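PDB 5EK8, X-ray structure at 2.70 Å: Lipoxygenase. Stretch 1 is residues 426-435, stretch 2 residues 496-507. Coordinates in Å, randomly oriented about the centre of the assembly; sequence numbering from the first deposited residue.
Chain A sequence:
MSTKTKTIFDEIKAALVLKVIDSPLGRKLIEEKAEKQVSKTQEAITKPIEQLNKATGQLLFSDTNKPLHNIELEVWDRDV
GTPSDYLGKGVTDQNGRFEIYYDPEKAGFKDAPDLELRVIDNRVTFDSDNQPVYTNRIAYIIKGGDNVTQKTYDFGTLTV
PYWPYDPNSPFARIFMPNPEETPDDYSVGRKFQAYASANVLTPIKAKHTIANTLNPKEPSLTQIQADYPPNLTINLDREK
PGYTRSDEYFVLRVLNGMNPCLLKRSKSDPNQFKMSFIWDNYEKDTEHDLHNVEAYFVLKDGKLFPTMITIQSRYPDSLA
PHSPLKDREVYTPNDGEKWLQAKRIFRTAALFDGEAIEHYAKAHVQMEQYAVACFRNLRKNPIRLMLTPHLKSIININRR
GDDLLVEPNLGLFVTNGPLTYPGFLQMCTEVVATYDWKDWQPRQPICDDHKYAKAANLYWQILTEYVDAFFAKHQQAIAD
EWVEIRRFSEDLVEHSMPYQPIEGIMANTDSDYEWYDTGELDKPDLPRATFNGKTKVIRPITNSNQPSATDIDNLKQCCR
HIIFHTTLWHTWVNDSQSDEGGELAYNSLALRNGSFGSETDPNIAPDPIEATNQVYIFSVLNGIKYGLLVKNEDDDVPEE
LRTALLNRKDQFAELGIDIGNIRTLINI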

ATOM      1  N   GLN A 426      -5.206 -14.132   8.642  1.00 38.86           N
ATOM      2  CA  GLN A 426      -4.662 -15.369   8.104  1.00 47.39           C
ATOM      3  C   GLN A 426      -4.608 -15.337   6.581  1.00 51.11           C
ATOM      4  O   GLN A 426      -3.649 -15.833   5.991  1.00 50.80           O
ATOM      5  CB  GLN A 426      -5.473 -16.568   8.572  1.00 43.78           C
ATOM      6  CG  GLN A 426      -4.944 -17.892   8.069  1.00 35.82           C
ATOM      7  CD  GLN A 426      -5.810 -19.038   8.517  1.00 38.56           C
ATOM      8  OE1 GLN A 426      -6.207 -19.106   9.680  1.00 42.14           O
ATOM      9  NE2 GLN A 426      -6.130 -19.940   7.594  1.00 38.82           N
ATOM     10  N   MET A 427      -5.623 -14.748   5.947  1.00 44.74           N
ATOM     11  CA  MET A 427      -5.579 -14.564   4.496  1.00 42.04           C
ATOM     12  C   MET A 427      -4.331 -13.777   4.135  1.00 43.43           C
ATOM     13  O   MET A 427      -3.547 -14.161   3.236  1.00 46.00           O
ATOM     14  CB  MET A 427      -6.821 -13.834   3.978  1.00 40.83           C
ATOM     15  CG  MET A 427      -8.128 -14.594   4.121  1.00 44.96           C
ATOM     16  SD  MET A 427      -9.534 -13.660   3.470  1.00 59.65           S
ATOM     17  CE  MET A 427      -9.158 -13.656   1.718  1.00 51.50           C
ATOM     18  N   CYS A 428      -4.136 -12.685   4.870  1.00 43.00           N
ATOM     19  CA  CYS A 428      -3.030 -11.782   4.573  1.00 44.09           C
ATOM     20  C   CYS A 428      -1.663 -12.440   4.713  1.00 38.35           C
ATOM     21  O   CYS A 428      -0.859 -12.414   3.778  1.00 35.35           O
ATOM     22  CB  CYS A 428      -3.109 -10.553   5.469  1.00 51.29           C
ATOM     23  SG  CYS A 428      -4.538  -9.521   5.112  1.00 52.70           S
ATOM     24  N   THR A 429      -1.406 -13.026   5.881  1.00 40.32           N
ATOM     25  CA  THR A 429      -0.140 -13.704   6.151  1.00 39.85           C
ATOM     26  C   THR A 429       0.099 -14.833   5.154  1.00 44.60           C
ATOM     27  O   THR A 429       1.216 -14.991   4.641  1.00 56.79           O
ATOM     28  CB  THR A 429      -0.084 -14.276   7.590  1.00 39.24           C
ATOM     29  OG1 THR A 429      -1.188 -15.164   7.813  1.00 42.80           O
ATOM     30  CG2 THR A 429      -0.118 -13.157   8.617  1.00 37.13           C
ATOM     31  N   GLU A 430      -0.954 -15.606   4.879  1.00 36.16           N
ATOM     32  CA  GLU A 430      -0.887 -16.660   3.869  1.00 32.24           C
ATOM     33  C   GLU A 430      -0.321 -16.149   2.549  1.00 35.05           C
ATOM     34  O   GLU A 430       0.701 -16.655   2.076  1.00 34.85           O
ATOM     35  CB  GLU A 430      -2.264 -17.282   3.623  1.00 27.94           C
ATOM     36  CG  GLU A 430      -2.586 -18.460   4.526  1.00 32.59           C
ATOM     37  CD  GLU A 430      -4.023 -18.931   4.386  1.00 42.35           C
ATOM     38  OE1 GLU A 430      -4.706 -18.488   3.440  1.00 48.20           O
ATOM     39  OE2 GLU A 430      -4.474 -19.742   5.224  1.00 43.07           O
ATOM     40  N   VAL A 431      -0.959 -15.147   1.946  1.00 40.29           N
ATOM     41  CA  VAL A 431      -0.487 -14.749   0.615  1.00 37.25           C
ATOM     42  C   VAL A 431       0.829 -13.953   0.641  1.00 37.83           C
ATOM     43  O   VAL A 431       1.642 -14.078  -0.279  1.00 37.27           O
ATOM     44  CB  VAL A 431      -1.548 -13.941  -0.151  1.00 36.40           C
ATOM     45  CG1 VAL A 431      -2.696 -14.850  -0.545  1.00 37.34           C
ATOM     46  CG2 VAL A 431      -2.040 -12.759   0.675  1.00 42.03           C
ATOM     47  N   VAL A 432       1.058 -13.157   1.685  1.00 35.73           N
ATOM     48  CA  VAL A 432       2.267 -12.331   1.727  1.00 40.97           C
ATOM     49  C   VAL A 432       3.489 -13.224   1.962  1.00 46.06           C
ATOM     50  O   VAL A 432       4.602 -12.895   1.549  1.00 47.34           O
ATOM     51  CB  VAL A 432       2.175 -11.216   2.810  1.00 32.98           C
ATOM     52  CG1 VAL A 432       3.505 -10.486   2.965  1.00 27.65           C
ATOM     53  CG2 VAL A 432       1.080 -10.213   2.450  1.00 32.04           C
ATOM     54  N   ALA A 433       3.273 -14.381   2.583  1.00 48.57           N
ATOM     55  CA  ALA A 433       4.364 -15.334   2.771  1.00 47.73           C
ATOM     56  C   ALA A 433       4.851 -15.955   1.454  1.00 47.91           C
ATOM     57  O   ALA A 433       5.790 -16.750   1.458  1.00 49.70           O
ATOM     58  CB  ALA A 433       3.944 -16.429   3.735  1.00 47.76           C
ATOM     59  N   THR A 434       4.230 -15.587   0.334  1.00 43.92           N
ATOM     60  CA  THR A 434       4.601 -16.149  -0.965  1.00 42.51           C
ATOM     61  C   THR A 434       4.990 -15.099  -2.009  1.00 47.84           C
ATOM     62  O   THR A 434       5.407 -15.448  -3.116  1.00 55.97           O
ATOM     63  CB  THR A 434       3.455 -16.986  -1.561  1.00 41.99           C
ATOM     64  OG1 THR A 434       2.456 -16.110  -2.104  1.00 51.16           O
ATOM     65  CG2 THR A 434       2.828 -17.873  -0.503  1.00 33.34           C
ATOM     66  N   TYR A 435       4.852 -13.820  -1.670  1.00 41.08           N
ATOM     67  CA  TYR A 435       5.082 -12.751  -2.643  1.00 35.99           C
ATOM     68  C   TYR A 435       6.552 -12.391  -2.776  1.00 36.78           C
ATOM     69  O   TYR A 435       7.175 -11.937  -1.819  1.00 40.91           O
ATOM     70  CB  TYR A 435       4.282 -11.500  -2.269  1.00 36.81           C
ATOM     71  CG  TYR A 435       2.785 -11.637  -2.449  1.00 37.50           C
ATOM     72  CD1 TYR A 435       2.257 -12.488  -3.409  1.00 38.59           C
ATOM     73  CD2 TYR A 435       1.901 -10.910  -1.655  1.00 41.97           C
ATOM     74  CE1 TYR A 435       0.885 -12.613  -3.576  1.00 42.41           C
ATOM     75  CE2 TYR A 435       0.520 -11.026  -1.817  1.00 41.26           C
ATOM     76  CZ  TYR A 435       0.023 -11.883  -2.777  1.00 42.94           C
ATOM     77  OH  TYR A 435      -1.333 -12.021  -2.947  1.00 45.24           O
ATOM     78  N   SER A 496      11.786 -10.024   5.721  1.00 42.08           N
ATOM     79  CA  SER A 496      10.597 -10.533   5.060  1.00 39.05           C
ATOM     80  C   SER A 496       9.996 -11.652   5.895  1.00 38.69           C
ATOM     81  O   SER A 496      10.570 -12.047   6.904  1.00 37.82           O
ATOM     82  CB  SER A 496      10.932 -11.021   3.655  1.00 39.90           C
ATOM     83  OG  SER A 496      11.837 -12.106   3.677  1.00 46.33           O
ATOM     84  N   MET A 497       8.834 -12.147   5.486  1.00 41.05           N
ATOM     85  CA  MET A 497       8.226 -13.278   6.168  1.00 39.67           C
ATOM     86  C   MET A 497       9.012 -14.542   5.886  1.00 47.06           C
ATOM     87  O   MET A 497       9.719 -14.631   4.882  1.00 50.45           O
ATOM     88  CB  MET A 497       6.774 -13.474   5.732  1.00 35.19           C
ATOM     89  CG  MET A 497       5.853 -12.301   6.029  1.00 30.77           C
ATOM     90  SD  MET A 497       4.124 -12.700   5.690  1.00 46.93           S
ATOM     91  CE  MET A 497       3.691 -13.666   7.135  1.00 26.25           C
ATOM     92  N   PRO A 498       8.906 -15.527   6.782  1.00 46.93           N
ATOM     93  CA  PRO A 498       9.391 -16.849   6.399  1.00 41.86           C
ATOM     94  C   PRO A 498       8.522 -17.411   5.282  1.00 35.99           C
ATOM     95  O   PRO A 498       7.300 -17.386   5.402  1.00 35.42           O
ATOM     96  CB  PRO A 498       9.256 -17.667   7.691  1.00 45.82           C
ATOM     97  CG  PRO A 498       8.323 -16.883   8.562  1.00 44.08           C
ATOM     98  CD  PRO A 498       8.541 -15.456   8.205  1.00 45.22           C
ATOM     99  N   TYR A 499       9.147 -17.901   4.215  1.00 41.88           N
ATOM    100  CA  TYR A 499       8.418 -18.478   3.091  1.00 44.08           C
ATOM    101  C   TYR A 499       7.569 -19.678   3.489  1.00 49.09           C
ATOM    102  O   TYR A 499       7.992 -20.537   4.265  1.00 52.44           O
ATOM    103  CB  TYR A 499       9.385 -18.886   1.979  1.00 41.09           C
ATOM    104  CG  TYR A 499       8.725 -19.600   0.815  1.00 38.52           C
ATOM    105  CD1 TYR A 499       7.806 -18.948  -0.006  1.00 38.04           C
ATOM    106  CD2 TYR A 499       9.029 -20.923   0.526  1.00 36.25           C
ATOM    107  CE1 TYR A 499       7.204 -19.610  -1.079  1.00 36.48           C
ATOM    108  CE2 TYR A 499       8.436 -21.584  -0.536  1.00 34.46           C
ATOM    109  CZ  TYR A 499       7.532 -20.929  -1.337  1.00 35.73           C
ATOM    110  OH  TYR A 499       6.959 -21.612  -2.384  1.00 35.57           O
ATOM    111  N   GLN A 500       6.361 -19.714   2.937  1.00 51.72           N
ATOM    112  CA  GLN A 500       5.407 -20.786   3.167  1.00 53.12           C
ATOM    113  C   GLN A 500       4.610 -20.991   1.893  1.00 49.28           C
ATOM    114  O   GLN A 500       3.849 -20.116   1.505  1.00 50.67           O
ATOM    115  CB  GLN A 500       4.476 -20.450   4.335  1.00 56.63           C
ATOM    116  CG  GLN A 500       3.362 -21.462   4.577  1.00 59.45           C
ATOM    117  CD  GLN A 500       2.316 -20.945   5.550  0.26 60.79           C
ATOM    118  OE1 GLN A 500       1.607 -19.976   5.263  1.00 60.29           O
ATOM    119  NE2 GLN A 500       2.221 -21.585   6.712  1.00 62.05           N
ATOM    120  N   PRO A 501       4.804 -22.139   1.227  1.00 52.17           N
ATOM    121  CA  PRO A 501       4.112 -22.441  -0.028  1.00 48.24           C
ATOM    122  C   PRO A 501       2.622 -22.206   0.109  1.00 49.97           C
ATOM    123  O   PRO A 501       2.061 -22.512   1.164  1.00 49.71           O
ATOM    124  CB  PRO A 501       4.431 -23.917  -0.252  1.00 46.90           C
ATOM    125  CG  PRO A 501       5.777 -24.080   0.351  1.00 48.06           C
ATOM    126  CD  PRO A 501       5.760 -23.201   1.587  1.00 54.00           C
ATOM    127  N   ILE A 502       2.010 -21.655  -0.937  1.00 50.53           N
ATOM    128  CA  ILE A 502       0.649 -21.147  -0.862  1.00 50.14           C
ATOM    129  C   ILE A 502      -0.340 -22.166  -0.305  1.00 51.25           C
ATOM    130  O   ILE A 502      -0.243 -23.366  -0.564  1.00 47.84           O
ATOM    131  CB  ILE A 502       0.155 -20.648  -2.249  1.00 36.43           C
ATOM    132  CG1 ILE A 502      -1.039 -19.705  -2.084  1.00 37.20           C
ATOM    133  CG2 ILE A 502      -0.174 -21.806  -3.182  1.00 33.45           C
ATOM    134  CD1 ILE A 502      -0.778 -18.560  -1.134  1.00 34.44           C
ATOM    135  N   GLU A 503      -1.263 -21.665   0.506  1.00 57.83           N
ATOM    136  CA  GLU A 503      -2.355 -22.456   1.046  1.00 59.92           C
ATOM    137  C   GLU A 503      -3.552 -21.540   1.276  1.00 57.39           C
ATOM    138  O   GLU A 503      -3.414 -20.317   1.297  1.00 55.26           O
ATOM    139  CB  GLU A 503      -1.940 -23.156   2.344  1.00 62.23           C
ATOM    140  CG  GLU A 503      -1.406 -22.232   3.426  1.00 67.02           C
ATOM    141  CD  GLU A 503      -0.978 -22.987   4.681  1.00 73.15           C
ATOM    142  OE1 GLU A 503      -1.713 -22.927   5.690  1.00 79.91           O
ATOM    143  OE2 GLU A 503       0.091 -23.640   4.654  1.00 68.51           O
ATOM    144  N   GLY A 504      -4.727 -22.134   1.436  1.00 55.21           N
ATOM    145  CA  GLY A 504      -5.931 -21.361   1.661  1.00 54.89           C
ATOM    146  C   GLY A 504      -6.680 -21.063   0.379  1.00 54.69           C
ATOM    147  O   GLY A 504      -6.721 -21.885  -0.536  1.00 52.36           O
ATOM    148  N   ILE A 505      -7.261 -19.868   0.313  1.00 51.11           N
ATOM    149  CA  ILE A 505      -8.168 -19.500  -0.768  1.00 51.60           C
ATOM    150  C   ILE A 505      -7.472 -19.359  -2.127  1.00 53.58           C
ATOM    151  O   ILE A 505      -8.093 -19.568  -3.171  1.00 54.54           O
ATOM    152  CB  ILE A 505      -8.917 -18.178  -0.434  1.00 47.87           C
ATOM    153  CG1 ILE A 505     -10.043 -17.927  -1.442  1.00 46.28           C
ATOM    154  CG2 ILE A 505      -7.954 -16.989  -0.355  1.00 41.15           C
ATOM    155  CD1 ILE A 505     -10.944 -16.799  -1.064  1.00 44.03           C
ATOM    156  N   MET A 506      -6.184 -19.025  -2.120  1.00 52.55           N
ATOM    157  CA  MET A 506      -5.462 -18.795  -3.371  1.00 49.59           C
ATOM    158  C   MET A 506      -4.684 -20.023  -3.834  1.00 43.08           C
ATOM    159  O   MET A 506      -3.889 -19.945  -4.773  1.00 36.25           O
ATOM    160  CB  MET A 506      -4.512 -17.599  -3.235  1.00 51.77           C
ATOM    161  CG  MET A 506      -5.220 -16.268  -3.025  1.00 56.17           C
ATOM    162  SD  MET A 506      -6.665 -16.070  -4.085  1.00 66.36           S
ATOM    163  CE  MET A 506      -5.910 -16.104  -5.709  1.00 39.09           C
ATOM    164  N   ALA A 507      -4.920 -21.155  -3.181  1.00 45.44           N
ATOM    165  CA  ALA A 507      -4.278 -22.401  -3.575  1.00 52.53           C
ATOM    166  C   ALA A 507      -5.241 -23.242  -4.401  1.00 57.74           C
ATOM    167  O   ALA A 507      -6.392 -23.441  -4.016  1.00 65.60           O
ATOM    168  CB  ALA A 507      -3.795 -23.170  -2.351  1.00 49.90           C
TER

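Stretch 1 is the end of a helix and the turn that follows it. Residues 426 to 432 are helical, and a type I beta turn runs from Val 432 to Tyr 435. Stretch 2 is an extended segment without regular helix or strand. It leaves a helix at Ser 496 and closes with a type I turn from Gly 504 to Ala 507. The two backbones come close at Ala 433 and Tyr 499, whose CA atoms lie 5.1 Å apart. Further along, the CA atoms of Glu 430 and Glu 503 are 6.6 Å apart. Together the stretches bury 670 Å².

One hydrogen bond joins them, and it is weak. Gln 500 N donates to Ala 433 O over 3.4 Å, with a near-straight angle of 161°. The same carbonyl receives a CA-H...O contact, with Tyr 499 CA 3.5 Å from Ala 433 O. Tyr 499 CD1 also lies 3.3 Å from Ala 433 O. The carbonyl of Ala 433, the first residue after the helix, thus meets the extended chain at several points.

Ala 433 points its CB toward stretch 2. Ala 433 CB lies 3.9 Å from Pro 498 O. Met 497 packs beside it. Met 497 SD is 3.6 Å from Val 432 CG1 and 4.2 Å from Ala 433 CB, while Met 497 CE reaches within 3.9 Å of Thr 429 CB.

Thr 434 turns its methyl to stretch 2. Thr 434 CG2 sits 3.2 Å from Gln 500 O and 3.7 Å from Ile 502 CD1. Its hydroxyl instead bonds within the stretch, Thr 434 OG1 donating to Val 431 O at 2.8 Å. Val 431 extends the apolar patch: Val 431 CG1 is 4.2 Å from Ile 502 CD1 and 3.8 Å from Met 506 CG. Met 427 CE meets Ile 505 CG2 at 4.1 Å.

Glu 430 makes a less favourable approach. Glu 430 OE1 is 3.1 Å from Glu 503 O, but both are acceptors and no hydrogen bond forms. Glu 430 OE2 and Glu 503 OE1, of like charge, are 4.2 Å apart. Within the helix, Gln 426 NE2 donates to Glu 430 OE2 at 2.9 Å, which helps satisfy that oxygen. Gly 504 leaves room for the carboxylate, its CA 3.6 Å from Glu 430 OE1. A CB at Gly 504 would lie 2.1 Å from Glu 430 OE1, a clash. The backbone angles there call for glycine in any case.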